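Local coordinates for protein CT398 (Chlamydia trachomatis, PDB 4ILO) that is of unknown function but pairs a long coiled-coil hairpin with a zinc ribbon, and may bind DNA or RNA, at residues Asp126-Ile129 with Ser130-Ser134; Glu133-Ser136 with Ser137-Ser141; Glu151-Arg154 with Lys155-Glu159. One frame throughout, in Å; residues are numbered along the deposited sequence.

Contact 1 of 3, residues Asp126-Ile129 with Ser130-Ser134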
# COMPACT_ATOMS: atom_id res chain seq x y z
N ASP A 126 26.86 9.75 -4.10
CA ASP A 126 26.93 8.76 -3.02
C ASP A 126 25.54 8.42 -2.51
O ASP A 126 25.28 7.29 -2.10
CB ASP A 126 27.80 9.29 -1.88
CG ASP A 126 29.30 9.26 -2.20
OD1 ASP A 126 29.76 8.41 -3.02
OD2 ASP A 126 30.02 10.08 -1.61
N LEU A 127 24.65 9.41 -2.48
CA LEU A 127 23.31 9.14 -1.96
C LEU A 127 22.52 8.32 -2.94
O LEU A 127 21.74 7.44 -2.53
CB LEU A 127 22.54 10.43 -1.72
CG LEU A 127 22.65 11.03 -0.34
CD1 LEU A 127 22.10 12.44 -0.34
CD2 LEU A 127 21.88 10.12 0.58
N LEU A 128 22.65 8.63 -4.23
CA LEU A 128 21.97 7.83 -5.24
C LEU A 128 22.43 6.38 -5.17
O LEU A 128 21.61 5.44 -5.29
CB LEU A 128 22.27 8.38 -6.63
CG LEU A 128 21.67 7.71 -7.85
CD1 LEU A 128 20.18 7.57 -7.68
CD2 LEU A 128 21.97 8.56 -9.06
N ILE A 129 23.72 6.17 -4.96
CA ILE A 129 24.25 4.80 -4.98
C ILE A 129 23.65 4.02 -3.83
O ILE A 129 23.23 2.87 -3.97
CB ILE A 129 25.79 4.85 -4.86
CG1 ILE A 129 26.41 5.32 -6.18
CG2 ILE A 129 26.34 3.50 -4.48
CD1 ILE A 129 27.88 5.64 -6.05
N SER A 130 23.62 4.66 -2.67
CA SER A 130 23.05 4.05 -1.49
C SER A 130 21.56 3.77 -1.67
O SER A 130 21.04 2.75 -1.15
CB SER A 130 23.29 5.01 -0.33
OG SER A 130 22.91 4.43 0.88
N LEU A 131 20.84 4.65 -2.36
CA LEU A 131 19.39 4.41 -2.54
C LEU A 131 19.13 3.26 -3.52
O LEU A 131 18.17 2.49 -3.35
CB LEU A 131 18.68 5.68 -3.03
CG LEU A 131 18.49 6.85 -2.07
CD1 LEU A 131 18.18 8.13 -2.85
CD2 LEU A 131 17.36 6.57 -1.06
N LYS A 132 19.94 3.14 -4.57
CA LYS A 132 19.83 2.00 -5.47
C LYS A 132 20.13 0.68 -4.75
O LYS A 132 19.41 -0.32 -4.92
CB LYS A 132 20.78 2.22 -6.64
CG LYS A 132 20.26 3.21 -7.69
CD LYS A 132 21.27 3.44 -8.81
CE LYS A 132 20.79 4.48 -9.86
NZ LYS A 132 21.86 4.88 -10.86
N GLU A 133 21.17 0.68 -3.91
CA GLU A 133 21.48 -0.51 -3.11
C GLU A 133 20.29 -0.88 -2.24
O GLU A 133 19.96 -2.06 -2.12
CB GLU A 133 22.67 -0.23 -2.20
CG GLU A 133 23.28 -1.48 -1.53
CD GLU A 133 24.79 -1.34 -1.25
OE1 GLU A 133 25.55 -2.32 -1.48
OE2 GLU A 133 25.22 -0.24 -0.80
N SER A 134 19.67 0.11 -1.61
CA SER A 134 18.56 -0.14 -0.70
C SER A 134 17.34 -0.65 -1.47
O SER A 134 16.64 -1.57 -1.00
CB SER A 134 18.27 1.13 0.10
OG SER A 134 16.97 1.12 0.60
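Leu128 and Lys132, one helical turn apart, make the side-chain contact of this piece of helix 90-171. The lysine aliphatic chain runs back over the leucine: its CE lies 3.8 Å from Leu128 CD1, and almost as near to CG, so a methylene close to the charged end rests against the branch point of the leucine. The two side chains cross at a slant. Leu128 places CG opposite its backbone N (chi1 -179°), which swings its end toward the following turn, whereas Lys132 sets CG opposite the carbonyl carbon and then runs fully extended, back toward the start of the helix. On the way the lysine CG passes 3.5 Å from Leu128 O, the same carbonyl that accepts the main-chain bond from Lys132 N at 2.9 Å (N-H...O 165°). Nonpolar methylenes therefore lie beside this carbonyl, while the ammonium group ends beside the leucine and makes a long, weak ion pair with Glu53 of helix 2-86.

Ser130 and Ile129 are drawn in mainly through the backbone. Ser130 N bonds to Asp126 O at 3.2 Å, and Ser130 CB lies close to the same oxygen; Ile129 O in turn receives Glu133 N at 3.0 Å. Leu131 CG lies 3.3 Å from Leu127 O, the acceptor of its own backbone N-H. Leu128 is buried, and both it and Leu131 touch Val49 of helix 2-86, whereas Ile129 and Ser130 are exposed. A regular i to i+4 bonded helix with leucines on one face and polar or charged groups on much of the rest is typical of an antiparallel coiled-coil hairpin, here the CT398-like domain.

Contact 2 of 3, residues Glu133-Ser136 with Ser137-Ser141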
# COMPACT_ATOMS: atom_id res chain seq x y z
N GLU A 133 21.17 0.68 -3.91
CA GLU A 133 21.48 -0.51 -3.11
C GLU A 133 20.29 -0.88 -2.24
O GLU A 133 19.96 -2.06 -2.12
CB GLU A 133 22.67 -0.23 -2.20
CG GLU A 133 23.28 -1.48 -1.53
CD GLU A 133 24.79 -1.34 -1.25
OE1 GLU A 133 25.55 -2.32 -1.48
OE2 GLU A 133 25.22 -0.24 -0.80
N SER A 134 19.67 0.11 -1.61
CA SER A 134 18.56 -0.14 -0.70
C SER A 134 17.34 -0.65 -1.47
O SER A 134 16.64 -1.57 -1.00
CB SER A 134 18.27 1.13 0.10
OG SER A 134 16.97 1.12 0.60
N LEU A 135 17.10 -0.12 -2.67
CA LEU A 135 16.05 -0.64 -3.54
C LEU A 135 16.32 -2.09 -3.92
O LEU A 135 15.40 -2.93 -3.93
CB LEU A 135 15.93 0.24 -4.78
CG LEU A 135 14.85 -0.16 -5.78
CD1 LEU A 135 13.53 -0.39 -5.08
CD2 LEU A 135 14.69 0.90 -6.85
N SER A 136 17.56 -2.42 -4.25
CA SER A 136 17.85 -3.79 -4.66
C SER A 136 17.74 -4.73 -3.47
O SER A 136 17.18 -5.83 -3.59
CB SER A 136 19.21 -3.83 -5.38
OG SER A 136 19.63 -5.12 -5.80
N SER A 137 18.20 -4.30 -2.28
CA SER A 137 18.10 -5.17 -1.10
C SER A 137 16.65 -5.38 -0.68
O SER A 137 16.27 -6.48 -0.28
CB SER A 137 18.90 -4.59 0.06
OG SER A 137 20.28 -4.62 -0.22
N THR A 138 15.83 -4.34 -0.76
CA THR A 138 14.44 -4.48 -0.38
C THR A 138 13.73 -5.45 -1.33
O THR A 138 13.07 -6.40 -0.88
CB THR A 138 13.79 -3.09 -0.41
OG1 THR A 138 14.42 -2.24 0.56
CG2 THR A 138 12.29 -3.16 -0.11
N GLU A 139 13.87 -5.25 -2.64
CA GLU A 139 13.33 -6.19 -3.62
C GLU A 139 13.81 -7.61 -3.34
O GLU A 139 13.02 -8.56 -3.31
CB GLU A 139 13.74 -5.77 -5.03
CG GLU A 139 13.09 -4.47 -5.49
CD GLU A 139 13.45 -4.09 -6.93
OE1 GLU A 139 12.57 -3.54 -7.63
OE2 GLU A 139 14.60 -4.35 -7.37
N ASN A 140 15.11 -7.78 -3.14
CA ASN A 140 15.63 -9.11 -2.88
C ASN A 140 15.02 -9.71 -1.61
O ASN A 140 14.58 -10.86 -1.62
CB ASN A 140 17.16 -9.08 -2.81
CG ASN A 140 17.77 -10.47 -2.63
OD1 ASN A 140 18.16 -11.13 -3.61
ND2 ASN A 140 17.85 -10.93 -1.37
N SER A 141 14.98 -8.96 -0.51
CA SER A 141 14.48 -9.51 0.74
C SER A 141 13.00 -9.83 0.67
O SER A 141 12.50 -10.53 1.55
CB SER A 141 14.68 -8.52 1.89
OG SER A 141 16.00 -8.62 2.39
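Ser134 O is gripped twice by Thr138, through the backbone N at 2.9 Å and through the hydroxyl OG1 at 2.8 Å. The two donors arrive from opposite faces of the carbonyl plane, the hydroxyl tilted 34° out of it, so the oxygen is held between main chain and side chain of a single residue. Thr138 can do this because OG1 stands opposite its own carbonyl carbon (chi1 -62°), folded back over the preceding turn. Ser137 repeats the pattern one residue earlier: its N reaches Glu133 O at 2.9 Å and its OG donates to the same oxygen at 3.2 Å, this time from above the carbonyl plane and not along a lone pair. Two successive carbonyls thus each accept a backbone and a hydroxyl hydrogen, a familiar way for serine and threonine to satisfy their hydroxyls within a helix.

These turns belong to helix 90-171 in the coiled-coil hairpin, and Ser134, Leu135 and Thr138 all touch Ile45 of the partnering helix 2-86. Thr138 thus packs on the partner helix while its hydroxyl bonds within its own; Ser136 and Ser137 lie exposed.

Leu135 and Glu139 supply the contact between longer side chains. Leu135 CD1 comes within 4.1 Å of Glu139 CG and is equally near the carboxylate carbon, a loose touch, the leucine methyl meeting the glutamate stem at a slant rather than running along it. Glu139 CG also lies 3.2 Å from Leu135 O, which accepts Glu139 N in a nearly straight bond (N-H...O 170°). Beyond CG the glutamate extends, and its OE1 forms a salt bridge with Arg46 of helix 2-86, whose side chain is also touched by Leu135.

Contact 3 of 3, residues Glu151-Arg154 with Lys155-Glu159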
# COMPACT_ATOMS: atom_id res chain seq x y z
N GLU A 151 0.60 -16.88 -3.68
CA GLU A 151 0.15 -18.27 -3.74
C GLU A 151 -0.90 -18.56 -2.67
O GLU A 151 -1.82 -19.36 -2.90
CB GLU A 151 1.34 -19.23 -3.62
CG GLU A 151 0.97 -20.70 -3.89
CD GLU A 151 0.57 -20.96 -5.34
OE1 GLU A 151 1.27 -20.42 -6.23
OE2 GLU A 151 -0.44 -21.69 -5.58
N ASN A 152 -0.79 -17.93 -1.50
CA ASN A 152 -1.81 -18.14 -0.47
C ASN A 152 -3.14 -17.58 -0.93
O ASN A 152 -4.18 -18.24 -0.80
CB ASN A 152 -1.37 -17.51 0.86
CG ASN A 152 -0.28 -18.34 1.59
OD1 ASN A 152 0.47 -19.12 0.98
ND2 ASN A 152 -0.20 -18.16 2.91
N ILE A 153 -3.14 -16.38 -1.50
CA ILE A 153 -4.34 -15.83 -2.11
C ILE A 153 -4.90 -16.79 -3.16
O ILE A 153 -6.11 -17.07 -3.17
CB ILE A 153 -4.05 -14.45 -2.72
CG1 ILE A 153 -3.82 -13.42 -1.60
CG2 ILE A 153 -5.20 -14.02 -3.62
CD1 ILE A 153 -3.33 -12.07 -2.10
N ARG A 154 -4.06 -17.28 -4.08
CA ARG A 154 -4.54 -18.24 -5.07
C ARG A 154 -5.28 -19.38 -4.39
O ARG A 154 -6.39 -19.75 -4.80
CB ARG A 154 -3.38 -18.82 -5.89
CG ARG A 154 -2.83 -17.87 -6.96
CD ARG A 154 -1.52 -18.39 -7.60
NE ARG A 154 -0.70 -17.29 -8.11
CZ ARG A 154 0.54 -17.00 -7.70
NH1 ARG A 154 1.14 -17.73 -6.77
NH2 ARG A 154 1.19 -15.96 -8.24
N LYS A 155 -4.69 -19.94 -3.34
CA LYS A 155 -5.28 -21.10 -2.68
C LYS A 155 -6.53 -20.71 -1.92
O LYS A 155 -7.44 -21.54 -1.75
CB LYS A 155 -4.26 -21.79 -1.78
CG LYS A 155 -3.11 -22.41 -2.56
CD LYS A 155 -2.01 -22.95 -1.66
CE LYS A 155 -0.76 -23.32 -2.48
NZ LYS A 155 0.48 -23.34 -1.64
N ILE A 156 -6.62 -19.46 -1.47
CA ILE A 156 -7.86 -18.97 -0.88
C ILE A 156 -8.94 -18.86 -1.94
O ILE A 156 -10.09 -19.30 -1.74
CB ILE A 156 -7.64 -17.61 -0.20
CG1 ILE A 156 -6.96 -17.76 1.16
CG2 ILE A 156 -8.99 -16.92 -0.02
CD1 ILE A 156 -6.35 -16.45 1.67
N ASN A 157 -8.60 -18.23 -3.07
CA ASN A 157 -9.58 -18.07 -4.13
C ASN A 157 -10.15 -19.42 -4.54
O ASN A 157 -11.38 -19.59 -4.63
CB ASN A 157 -8.95 -17.35 -5.33
CG ASN A 157 -8.62 -15.89 -5.04
OD1 ASN A 157 -9.18 -15.25 -4.14
ND2 ASN A 157 -7.68 -15.35 -5.82
N GLU A 158 -9.28 -20.41 -4.73
CA GLU A 158 -9.74 -21.71 -5.21
C GLU A 158 -10.54 -22.46 -4.15
O GLU A 158 -11.47 -23.20 -4.49
CB GLU A 158 -8.54 -22.51 -5.72
CG GLU A 158 -8.67 -24.02 -5.63
CD GLU A 158 -7.74 -24.73 -6.60
OE1 GLU A 158 -6.80 -24.07 -7.10
OE2 GLU A 158 -7.95 -25.93 -6.87
N GLU A 159 -10.20 -22.28 -2.87
CA GLU A 159 -11.01 -22.87 -1.81
C GLU A 159 -12.36 -22.16 -1.72
O GLU A 159 -13.41 -22.82 -1.51
CB GLU A 159 -10.28 -22.81 -0.47
CG GLU A 159 -11.03 -23.55 0.66
CD GLU A 159 -10.30 -23.52 2.01
OE1 GLU A 159 -9.07 -23.26 2.06
OE2 GLU A 159 -10.99 -23.78 3.03
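The backbone of 151-159 is regular helix, with Lys155, Ile156, Asn157 and Glu158 each donating its N-H to the carbonyl four residues back; the shortest link, Asn157 N to Ile153 O at 2.7 Å, runs nearly along the C=O axis. Ile153 and Asn157 extend in the same direction next to each other, with Ile153 CG2 3.6 Å from Asn157 ND2. The amide nitrogen thus rests against a methyl group, while the other end of the amide, OD1, accepts a hydrogen bond from Lys28 of helix 2-86.

Around the helix, Glu151 meets Lys155 through hydrocarbon: Glu151 CG is 3.4 Å from Lys155 CE. The glutamate bends at its second torsion (chi2 67°), bringing its stem against the extended lysine, yet OE2 and Lys155 NZ remain 4.4 Å apart, too far for a salt bridge. Glu151 OE1 instead pairs with Arg154 NH1 at 2.7 Å in a salt bridge whose hydrogen bond is weak because it is strongly bent (129°), and Arg154 NH2 has a second acidic partner in Glu147. Ile153 and Ile156 meanwhile touch His31 of helix 2-86. The carboxylate of Glu151 thus has a direct partner in Arg154, with Lys155 probably adding only a longer-range electrostatic attraction.

All three contacts are short-range pieces of helix 90-171 and largely surface contacts, each with some residues packed on helix 2-86. Contacts 1 and 2 run into one another, sharing Glu133 and Ser134, with centres about 10 Å apart. Contact 3 lies farther along, its nearest atoms about 14 Å from contact 2 and 22 Å from contact 1. Only contact 1 includes a buried residue, and its side chains meet through leucine and lysine hydrocarbon. Contact 2 is dominated by hydroxyls bonding back to the main chain, while contact 3 adds an acid-base pair. Toward helix 2-86, contacts 2 and 3 make polar bonds, whereas contact 1 adds a long, weak ion pair from Lys132 to Glu53.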